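Local coordinates for protein antisigma-factor antagonist, STAS (Rhodobacter sphaeroides, PDB 3OIZ) that forms the STAS domain of a membrane protein related to SulP-type sulfate transporters, where it probably serves regulation or protein-protein contacts rather than transport itself, at residues A29-F34 against I59-A64; I49-A54 against N85-T90. All coordinates share one frame; numbering follows the deposited sequence.

Interaction 1. Residues A29-F34 against I59-A64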
loop_
_atom_site.group_PDB
_atom_site.type_symbol
_atom_site.label_atom_id
_atom_site.label_comp_id
_atom_site.label_asym_id
_atom_site.label_seq_id
_atom_site.Cartn_x
_atom_site.Cartn_y
_atom_site.Cartn_z
ATOM N N ALA A 29 -14.643 0.164 4.030
ATOM C CA ALA A 29 -14.836 1.005 5.171
ATOM C C ALA A 29 -13.556 1.647 5.717
ATOM O O ALA A 29 -13.638 2.687 6.414
ATOM C CB ALA A 29 -15.604 0.263 6.252
ATOM N N SER A 30 -12.395 1.065 5.422
ATOM C CA SER A 30 -11.131 1.605 5.940
ATOM C C SER A 30 -10.243 2.243 4.869
ATOM O O SER A 30 -9.045 2.461 5.090
ATOM C CB SER A 30 -10.360 0.518 6.665
ATOM O OG SER A 30 -10.093 -0.552 5.792
ATOM N N VAL A 31 -10.826 2.571 3.723
ATOM C CA VAL A 31 -10.042 3.137 2.622
ATOM C C VAL A 31 -9.325 4.432 3.057
ATOM O O VAL A 31 -8.129 4.610 2.772
ATOM C CB VAL A 31 -10.936 3.384 1.379
ATOM C CG1 VAL A 31 -10.313 4.418 0.455
ATOM C CG2 VAL A 31 -11.163 2.066 0.653
ATOM N N GLU A 32 -10.026 5.316 3.772
ATOM C CA GLU A 32 -9.386 6.585 4.156
ATOM C C GLU A 32 -8.214 6.348 5.118
ATOM O O GLU A 32 -7.172 6.973 4.987
ATOM C CB GLU A 32 -10.402 7.567 4.744
ATOM C CG GLU A 32 -11.428 8.119 3.721
ATOM C CD GLU A 32 -12.538 8.960 4.398
ATOM O OE1 GLU A 32 -12.276 9.600 5.459
ATOM O OE2 GLU A 32 -13.685 8.983 3.868
ATOM N N ASP A 33 -8.370 5.402 6.042
ATOM C CA ASP A 33 -7.281 5.047 6.948
ATOM C C ASP A 33 -6.114 4.461 6.188
ATOM O O ASP A 33 -4.942 4.761 6.493
ATOM C CB ASP A 33 -7.776 4.037 7.994
ATOM C CG ASP A 33 -9.057 4.486 8.659
ATOM O OD1 ASP A 33 -8.935 5.032 9.755
ATOM O OD2 ASP A 33 -10.192 4.315 8.090
ATOM N N PHE A 34 -6.421 3.613 5.198
ATOM C CA PHE A 34 -5.373 3.022 4.367
ATOM C C PHE A 34 -4.570 4.129 3.642
ATOM O O PHE A 34 -3.323 4.119 3.636
ATOM C CB PHE A 34 -6.025 2.028 3.394
ATOM C CG PHE A 34 -5.092 1.491 2.371
ATOM C CD1 PHE A 34 -4.273 0.389 2.658
ATOM C CD2 PHE A 34 -5.055 2.056 1.097
ATOM C CE1 PHE A 34 -3.370 -0.117 1.669
ATOM C CE2 PHE A 34 -4.195 1.556 0.118
ATOM C CZ PHE A 34 -3.357 0.464 0.386
ATOM N N ILE A 59 -13.622 -4.371 -4.236
ATOM C CA ILE A 59 -13.009 -3.665 -5.349
ATOM C C ILE A 59 -12.660 -2.213 -4.965
ATOM O O ILE A 59 -11.691 -1.660 -5.469
ATOM C CB ILE A 59 -13.883 -3.772 -6.608
ATOM C CG1 ILE A 59 -13.028 -3.641 -7.874
ATOM C CG2 ILE A 59 -14.984 -2.772 -6.557
ATOM C CD1 ILE A 59 -11.980 -4.764 -7.989
ATOM N N SER A 60 -13.383 -1.625 -4.016
ATOM C CA SER A 60 -12.988 -0.299 -3.491
ATOM C C SER A 60 -11.589 -0.333 -2.885
ATOM O O SER A 60 -10.802 0.621 -3.047
ATOM C CB SER A 60 -13.995 0.182 -2.445
ATOM O OG SER A 60 -15.296 0.327 -3.029
ATOM N N SER A 61 -11.256 -1.445 -2.222
ATOM C CA SER A 61 -9.961 -1.555 -1.552
ATOM C C SER A 61 -8.897 -1.796 -2.589
ATOM O O SER A 61 -7.774 -1.289 -2.458
ATOM C CB SER A 61 -10.007 -2.664 -0.484
ATOM O OG SER A 61 -10.914 -2.259 0.525
ATOM N N VAL A 62 -9.240 -2.536 -3.651
ATOM C CA VAL A 62 -8.296 -2.632 -4.812
ATOM C C VAL A 62 -8.026 -1.227 -5.407
ATOM O O VAL A 62 -6.868 -0.842 -5.674
ATOM C CB VAL A 62 -8.857 -3.515 -5.954
ATOM C CG1 VAL A 62 -7.888 -3.508 -7.122
ATOM C CG2 VAL A 62 -9.073 -4.945 -5.459
ATOM N N GLN A 63 -9.114 -0.473 -5.627
ATOM C CA GLN A 63 -8.975 0.874 -6.246
ATOM C C GLN A 63 -8.171 1.796 -5.337
ATOM O O GLN A 63 -7.438 2.665 -5.850
ATOM C CB GLN A 63 -10.371 1.432 -6.494
ATOM C CG GLN A 63 -11.031 0.734 -7.685
ATOM C CD GLN A 63 -12.460 1.202 -7.863
ATOM O OE1 GLN A 63 -13.167 1.496 -6.886
ATOM N NE2 GLN A 63 -12.898 1.310 -9.105
ATOM N N ALA A 64 -8.282 1.611 -4.010
ATOM C CA ALA A 64 -7.498 2.412 -3.065
ATOM C C ALA A 64 -6.018 2.082 -3.190
ATOM O O ALA A 64 -5.152 2.998 -3.206
ATOM C CB ALA A 64 -8.008 2.206 -1.604
#
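Val31 and Ala64 form the tight part of this contact between two helices of the STAS domain. The two methyl groups of Val31 come up to the single CB of Ala64, with CG1 at 3.8 Å and CG2 at 3.9 Å from Ala64 CB. Having CG1 anti to its backbone N (chi1 158°) lets the branched valine present both carbons at once, while alanine suits the facing position because a small methyl lets the helices approach. Phe34, one turn on from Val31, adds the edge of its ring: CE2 lies 3.7 Å from Ala64 O, which sits near the ring plane, and CD2 is 4.0 Å from Ala64 CB. Outside the two segments the ring packs on Phe5 and Leu26 and meets Phe38 edge-to-face. Toward Ser60 contact thins: Val31 CG2 meets only its backbone O, at 4.0 Å, and both residues are partly exposed. Buried Ser61 pairs its OG with Asp58 OD1, so its hydroxyl is satisfied beside the apolar groups. With no hydrogen bond across it, helix 31-36 is held on the start of helix 59-74 by methyl packing, alongside a probably mildly favourable approach of the weakly positive ring edge to a carbonyl oxygen.

Interaction 2. Residues I49-A54 against N85-T90; sequences IDVSRA and NEASET
Ala87 points its CB into the corner between strands 46-51 and 54-56 of the STAS domain, and Val51 meets it there. Val51 CG2 lies 3.6 Å from Ala87 CB; with CG1 anti to the carbonyl carbon (chi1 -65°), CG2 falls between the backbone N and the carbonyl carbon, directed at the helix. The same alanine methyl also approaches two carbonyl oxygens, with Val51 O 3.3 Å and Ala54 O 3.6 Å from Ala87 CB. Its small size suits a place where helix 84-88 must come down almost onto the peptide groups. Next to it, Ala54 O receives a CA-H...O contact from Ala87 CA, 3.3 Å away with an angle of 146° at the hydrogen. Glu86 brings only the start of its side chain to the contact: its CB stands 4.0 Å from Ser52 O, the chain bends at chi2 (94°), and the residue as a whole is exposed. The corner is shaped from within. Ala54 N closes a type I turn on Val51 O at 2.9 Å. Asp50 OD1 accepts twice: from Ser52 N nearly along the C-O axis, which makes an Asx turn, and from Ser52 OG, 2.6 Å away, through the syn lone pair of OD1. Beyond the contact, Val51 packs on Val22 and Ile81 of the mixed sheet, and Ala87 on Ile56 of strand 54-56. No conventional hydrogen bond spans the two segments: their internal bonds probably stabilise the corner, whereas methyl packing and one weak CA-H...O contact hold the helix against it.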
loop_
_atom_site.group_PDB
_atom_site.type_symbol
_atom_site.label_atom_id
_atom_site.label_comp_id
_atom_site.label_asym_id
_atom_site.label_seq_id
_atom_site.Cartn_x
_atom_site.Cartn_y
_atom_site.Cartn_z
ATOM N N ILE A 49 5.137 -1.498 -2.339
ATOM C CA ILE A 49 4.002 -1.744 -1.421
ATOM C C ILE A 49 3.779 -3.243 -1.355
ATOM O O ILE A 49 3.351 -3.871 -2.339
ATOM C CB ILE A 49 2.732 -0.992 -1.847
ATOM C CG1 ILE A 49 3.018 0.523 -2.005
ATOM C CG2 ILE A 49 1.576 -1.235 -0.841
ATOM C CD1 ILE A 49 1.787 1.269 -2.495
ATOM N N ASP A 50 4.075 -3.809 -0.185
ATOM C CA ASP A 50 4.061 -5.243 0.014
ATOM C C ASP A 50 2.731 -5.583 0.659
ATOM O O ASP A 50 2.507 -5.267 1.837
ATOM C CB ASP A 50 5.250 -5.673 0.897
ATOM C CG ASP A 50 5.334 -7.188 1.090
ATOM O OD1 ASP A 50 4.306 -7.886 1.101
ATOM O OD2 ASP A 50 6.462 -7.681 1.271
ATOM N N VAL A 51 1.851 -6.230 -0.100
ATOM C CA VAL A 51 0.547 -6.652 0.442
ATOM C C VAL A 51 0.458 -8.200 0.634
ATOM O O VAL A 51 -0.636 -8.754 0.809
ATOM C CB VAL A 51 -0.626 -6.129 -0.450
ATOM C CG1 VAL A 51 -0.664 -4.598 -0.403
ATOM C CG2 VAL A 51 -0.512 -6.660 -1.913
ATOM N N SER A 52 1.600 -8.871 0.667
ATOM C CA SER A 52 1.638 -10.353 0.760
ATOM C C SER A 52 0.965 -10.867 2.010
ATOM O O SER A 52 0.470 -11.999 2.022
ATOM C CB SER A 52 3.083 -10.869 0.716
ATOM O OG SER A 52 3.834 -10.386 1.832
ATOM N N ARG A 53 0.963 -10.037 3.062
ATOM C CA ARG A 53 0.395 -10.422 4.352
ATOM C C ARG A 53 -0.975 -9.782 4.601
ATOM O O ARG A 53 -1.471 -9.744 5.741
ATOM C CB ARG A 53 1.388 -10.147 5.479
ATOM C CG ARG A 53 2.626 -10.974 5.201
ATOM C CD ARG A 53 3.574 -11.014 6.321
ATOM N NE ARG A 53 4.799 -11.729 5.949
ATOM C CZ ARG A 53 5.653 -12.229 6.847
ATOM N NH1 ARG A 53 5.393 -12.100 8.158
ATOM N NH2 ARG A 53 6.753 -12.863 6.451
ATOM N N ALA A 54 -1.596 -9.294 3.526
ATOM C CA ALA A 54 -2.903 -8.648 3.667
ATOM C C ALA A 54 -3.956 -9.395 2.854
ATOM O O ALA A 54 -3.617 -10.202 1.979
ATOM C CB ALA A 54 -2.786 -7.186 3.161
ATOM N N ASN A 85 -0.921 -11.286 -5.822
ATOM C CA ASN A 85 -1.662 -12.546 -6.032
ATOM C C ASN A 85 -2.244 -13.058 -4.729
ATOM O O ASN A 85 -3.477 -13.332 -4.629
ATOM C CB ASN A 85 -0.760 -13.604 -6.642
ATOM C CG ASN A 85 -1.494 -14.921 -6.903
ATOM O OD1 ASN A 85 -1.274 -15.899 -6.185
ATOM N ND2 ASN A 85 -2.367 -14.956 -7.933
ATOM N N GLU A 86 -1.415 -13.116 -3.693
ATOM C CA GLU A 86 -1.894 -13.609 -2.393
ATOM C C GLU A 86 -2.975 -12.704 -1.840
ATOM O O GLU A 86 -4.010 -13.183 -1.304
ATOM C CB GLU A 86 -0.726 -13.612 -1.385
ATOM C CG GLU A 86 0.229 -14.685 -1.683
ATOM C CD GLU A 86 1.396 -14.262 -2.558
ATOM O OE1 GLU A 86 1.312 -13.291 -3.348
ATOM O OE2 GLU A 86 2.409 -14.978 -2.459
ATOM N N ALA A 87 -2.766 -11.391 -1.927
ATOM C CA ALA A 87 -3.732 -10.444 -1.341
ATOM C C ALA A 87 -5.090 -10.474 -2.072
ATOM O O ALA A 87 -6.130 -10.187 -1.478
ATOM C CB ALA A 87 -3.152 -9.028 -1.352
ATOM N N SER A 88 -5.059 -10.841 -3.355
ATOM C CA SER A 88 -6.252 -10.776 -4.205
ATOM C C SER A 88 -7.159 -12.001 -4.115
ATOM O O SER A 88 -8.268 -11.994 -4.660
ATOM C CB SER A 88 -5.847 -10.521 -5.645
ATOM O OG SER A 88 -5.215 -9.258 -5.731
ATOM N N GLU A 89 -6.695 -13.062 -3.446
ATOM C CA GLU A 89 -7.467 -14.315 -3.379
ATOM C C GLU A 89 -8.796 -14.125 -2.652
ATOM O O GLU A 89 -9.759 -14.850 -2.908
ATOM C CB GLU A 89 -6.642 -15.434 -2.712
ATOM C CG GLU A 89 -5.400 -15.890 -3.517
ATOM C CD GLU A 89 -5.703 -16.894 -4.643
ATOM O OE1 GLU A 89 -6.789 -16.852 -5.266
ATOM O OE2 GLU A 89 -4.839 -17.748 -4.916
ATOM N N THR A 90 -8.846 -13.137 -1.763
ATOM C CA THR A 90 -10.042 -12.861 -0.967
ATOM C C THR A 90 -10.967 -11.863 -1.615
ATOM O O THR A 90 -12.000 -11.506 -1.027
ATOM C CB THR A 90 -9.646 -12.295 0.415
ATOM O OG1 THR A 90 -8.601 -11.325 0.242
ATOM C CG2 THR A 90 -9.155 -13.430 1.326
#

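How the interactions relate
From the N terminus, strands 5-11, 17-23 and 25-26 lead to segment 29-34, the first partner of interaction 1. The chain then runs through strands 46-51 and 54-56 before 59-64 closes that loop across 24 intervening residues. Interaction 2 starts inside it, at 49-54, and closes only at 85-90, after helix 59-74 and strand 78-82. The segments therefore alternate, and the two loops cross rather than nest. Interaction 1 ties helix 31-36 to helix 59-74; interaction 2 ties strand 46-51 and the turn after it to helix 84-88. Their centres are 14 Å apart, and their nearest atoms, about 5 Å apart, do not touch.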